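Local structure of manganese lipoxygenase (Gaeumannomyces graminis, 5FX8) at residues A[129-134]-A[492-497]. The protein oxidises linoleic and alpha-linolenic acids with molecular oxygen at a manganese centre, giving 11S- and 13R-hydroperoxy fatty acids. Numbering follows the deposited sequence.
Sequences KTLDDF and VLPLHP
The ring of Phe134 carries Pro494 CB over one face, and Leu131 O lies in plane at the edge of the Phe134 ring. Residues 492-495 form a type VIa turn around the cis peptide bond before Pro494. This turn meets the 3-10 segment starting at Leu131, so two loops of the helical lipoxygenase fold are joined here, away from the manganese site. The face contact is a CH-pi interaction. Pro494 CB stands 4.0 Å from the centroid of the Phe134 ring, 15° off its normal. A chi2 of -86° turns the Phe134 ring roughly perpendicular to its CA-CB-CG plane, with a face against Pro494 CB. Leu493 CB reaches the same ring obliquely, 3.7 Å from Phe134 CD1. Phe134 also stacks with Phe128. Leu131 adds a looser apolar contact, its CG 4.4 Å from Pro494 CG. Leu523 covers Phe134 and Pro494 alike, and Leu272 of helix 268-305 touches Leu131. Both loops have internal side-chain bonds. Asp133 OD2 accepts two backbone N-H groups, from Lys129 on its anti lone pair and from Thr130 above the carboxylate plane. His496 NE2 is hydrogen-bonded to Glu167, while His496 ND1 donates to Val492 O at 3.0 Å, in the carbonyl plane and on a lone pair.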
ATOM      1  N   LYS A 129      23.506   1.705 -20.786  1.00 38.36           N
ATOM      2  CA  LYS A 129      24.838   1.236 -21.137  1.00 38.74           C
ATOM      3  C   LYS A 129      25.655   0.819 -19.927  1.00 34.74           C
ATOM      4  O   LYS A 129      26.605   0.057 -20.082  1.00 35.44           O
ATOM      5  CB  LYS A 129      25.601   2.322 -21.894  1.00 37.09           C
ATOM      6  CG  LYS A 129      24.754   3.078 -22.881  1.00 38.17           C
ATOM      7  CD  LYS A 129      24.780   4.568 -22.591  1.00 43.35           C
ATOM      8  CE  LYS A 129      24.129   5.336 -23.718  1.00 43.10           C
ATOM      9  NZ  LYS A 129      22.753   4.829 -23.915  1.00 40.89           N
ATOM     10  N   THR A 130      25.322   1.311 -18.739  1.00 34.74           N
ATOM     11  CA  THR A 130      26.059   0.981 -17.529  1.00 35.28           C
ATOM     12  C   THR A 130      25.068   0.949 -16.374  1.00 33.78           C
ATOM     13  O   THR A 130      23.923   1.373 -16.514  1.00 40.19           O
ATOM     14  CB  THR A 130      27.192   1.982 -17.280  1.00 36.24           C
ATOM     15  OG1 THR A 130      27.826   1.677 -16.037  1.00 48.21           O
ATOM     16  CG2 THR A 130      26.665   3.399 -17.219  1.00 36.18           C
ATOM     17  N   LEU A 131      25.503   0.430 -15.223  1.00 33.65           N
ATOM     18  CA  LEU A 131      24.590   0.343 -14.084  1.00 31.75           C
ATOM     19  C   LEU A 131      24.124   1.712 -13.599  1.00 32.15           C
ATOM     20  O   LEU A 131      23.078   1.801 -12.960  1.00 29.32           O
ATOM     21  CB  LEU A 131      25.238  -0.417 -12.925  1.00 29.90           C
ATOM     22  CG  LEU A 131      24.746  -1.827 -12.582  1.00 27.56           C
ATOM     23  CD1 LEU A 131      24.760  -2.716 -13.783  1.00 32.53           C
ATOM     24  CD2 LEU A 131      25.625  -2.439 -11.553  1.00 25.32           C
ATOM     25  N   ASP A 132      24.856   2.782 -13.893  1.00 33.89           N
ATOM     26  CA  ASP A 132      24.461   4.085 -13.374  1.00 33.74           C
ATOM     27  C   ASP A 132      23.263   4.643 -14.121  1.00 30.91           C
ATOM     28  O   ASP A 132      22.524   5.461 -13.569  1.00 30.40           O
ATOM     29  CB  ASP A 132      25.629   5.068 -13.450  1.00 37.09           C
ATOM     30  CG  ASP A 132      26.937   4.452 -13.131  1.00 44.58           C
ATOM     31  OD1 ASP A 132      27.205   4.259 -11.978  1.00 50.60           O
ATOM     32  OD2 ASP A 132      27.699   4.150 -14.035  1.00 45.87           O
ATOM     33  N   ASP A 133      23.052   4.224 -15.373  1.00 32.79           N
ATOM     34  CA  ASP A 133      21.898   4.696 -16.131  1.00 30.16           C
ATOM     35  C   ASP A 133      20.589   4.200 -15.546  1.00 28.08           C
ATOM     36  O   ASP A 133      19.530   4.714 -15.911  1.00 26.43           O
ATOM     37  CB  ASP A 133      21.992   4.270 -17.597  1.00 31.03           C
ATOM     38  CG  ASP A 133      23.265   4.743 -18.259  1.00 38.46           C
ATOM     39  OD1 ASP A 133      23.737   5.831 -17.873  1.00 39.73           O
ATOM     40  OD2 ASP A 133      23.803   4.024 -19.138  1.00 34.62           O
ATOM     41  N   PHE A 134      20.633   3.219 -14.650  1.00 26.09           N
ATOM     42  CA  PHE A 134      19.426   2.824 -13.949  1.00 24.31           C
ATOM     43  C   PHE A 134      18.836   3.964 -13.148  1.00 23.94           C
ATOM     44  O   PHE A 134      17.653   3.923 -12.829  1.00 23.76           O
ATOM     45  CB  PHE A 134      19.703   1.644 -13.038  1.00 23.31           C
ATOM     46  CG  PHE A 134      19.488   0.324 -13.682  1.00 21.93           C
ATOM     47  CD1 PHE A 134      18.233  -0.258 -13.699  1.00 22.17           C
ATOM     48  CD2 PHE A 134      20.530  -0.343 -14.276  1.00 23.71           C
ATOM     49  CE1 PHE A 134      18.027  -1.484 -14.301  1.00 19.41           C
ATOM     50  CE2 PHE A 134      20.327  -1.574 -14.878  1.00 24.13           C
ATOM     51  CZ  PHE A 134      19.076  -2.142 -14.885  1.00 21.41           C
ATOM     52  N   VAL A 492      13.991  -1.467  -5.490  1.00 12.70           N
ATOM     53  CA  VAL A 492      14.622  -0.378  -6.209  1.00 13.10           C
ATOM     54  C   VAL A 492      15.750  -0.962  -7.036  1.00 12.89           C
ATOM     55  O   VAL A 492      16.582  -1.703  -6.512  1.00 13.37           O
ATOM     56  CB  VAL A 492      15.117   0.690  -5.226  1.00 13.08           C
ATOM     57  CG1 VAL A 492      15.887   1.800  -5.925  1.00 13.50           C
ATOM     58  CG2 VAL A 492      13.946   1.244  -4.525  1.00 12.41           C
ATOM     59  N   LEU A 493      15.733  -0.678  -8.339  1.00 14.69           N
ATOM     60  CA  LEU A 493      16.756  -1.127  -9.281  1.00 15.42           C
ATOM     61  C   LEU A 493      17.980  -0.230  -9.192  1.00 15.85           C
ATOM     62  O   LEU A 493      17.877   0.974  -9.006  1.00 15.19           O
ATOM     63  CB  LEU A 493      16.205  -1.163 -10.719  1.00 12.35           C
ATOM     64  CG  LEU A 493      15.177  -2.283 -10.941  1.00 14.04           C
ATOM     65  CD1 LEU A 493      14.405  -2.133 -12.200  1.00 14.67           C
ATOM     66  CD2 LEU A 493      15.797  -3.645 -10.947  1.00 14.99           C
ATOM     67  N   PRO A 494      19.157  -0.805  -9.397  1.00 15.86           N
ATOM     68  CA  PRO A 494      19.421  -2.140  -9.910  1.00 15.24           C
ATOM     69  C   PRO A 494      19.680  -3.161  -8.855  1.00 15.37           C
ATOM     70  O   PRO A 494      19.798  -4.330  -9.177  1.00 15.16           O
ATOM     71  CB  PRO A 494      20.678  -1.919 -10.725  1.00 18.57           C
ATOM     72  CG  PRO A 494      21.382  -0.910  -9.953  1.00 18.23           C
ATOM     73  CD  PRO A 494      20.354   0.033  -9.465  1.00 15.54           C
ATOM     74  N   LEU A 495      19.789  -2.720  -7.604  1.00 15.39           N
ATOM     75  CA  LEU A 495      20.149  -3.634  -6.530  1.00 14.23           C
ATOM     76  C   LEU A 495      19.058  -4.648  -6.214  1.00 18.80           C
ATOM     77  O   LEU A 495      19.362  -5.706  -5.660  1.00 20.31           O
ATOM     78  CB  LEU A 495      20.508  -2.840  -5.274  1.00 16.75           C
ATOM     79  CG  LEU A 495      22.016  -2.820  -4.980  1.00 20.31           C
ATOM     80  CD1 LEU A 495      22.472  -4.192  -4.647  1.00 14.87           C
ATOM     81  CD2 LEU A 495      22.829  -2.325  -6.160  1.00 16.54           C
ATOM     82  N   HIS A 496      17.806  -4.373  -6.550  1.00 13.43           N
ATOM     83  CA  HIS A 496      16.692  -5.233  -6.166  1.00 12.75           C
ATOM     84  C   HIS A 496      15.806  -5.602  -7.342  1.00 11.85           C
ATOM     85  O   HIS A 496      14.685  -5.094  -7.456  1.00 17.53           O
ATOM     86  CB  HIS A 496      15.817  -4.553  -5.124  1.00 14.87           C
ATOM     87  CG  HIS A 496      16.555  -4.107  -3.910  1.00 14.95           C
ATOM     88  ND1 HIS A 496      17.020  -2.822  -3.759  1.00 18.56           N
ATOM     89  CD2 HIS A 496      16.885  -4.768  -2.778  1.00 16.69           C
ATOM     90  CE1 HIS A 496      17.608  -2.711  -2.585  1.00 14.58           C
ATOM     91  NE2 HIS A 496      17.542  -3.877  -1.971  1.00 20.00           N
ATOM     92  N   PRO A 497      16.239  -6.524  -8.194  1.00 11.22           N
ATOM     93  CA  PRO A 497      15.414  -6.915  -9.344  1.00 11.41           C
ATOM     94  C   PRO A 497      14.401  -8.006  -9.029  1.00 11.66           C
ATOM     95  O   PRO A 497      14.680  -8.978  -8.327  1.00 11.55           O
ATOM     96  CB  PRO A 497      16.455  -7.418 -10.346  1.00 11.52           C
ATOM     97  CG  PRO A 497      17.510  -7.965  -9.516  1.00 14.65           C
ATOM     98  CD  PRO A 497      17.554  -7.172  -8.222  1.00 13.23           C
TER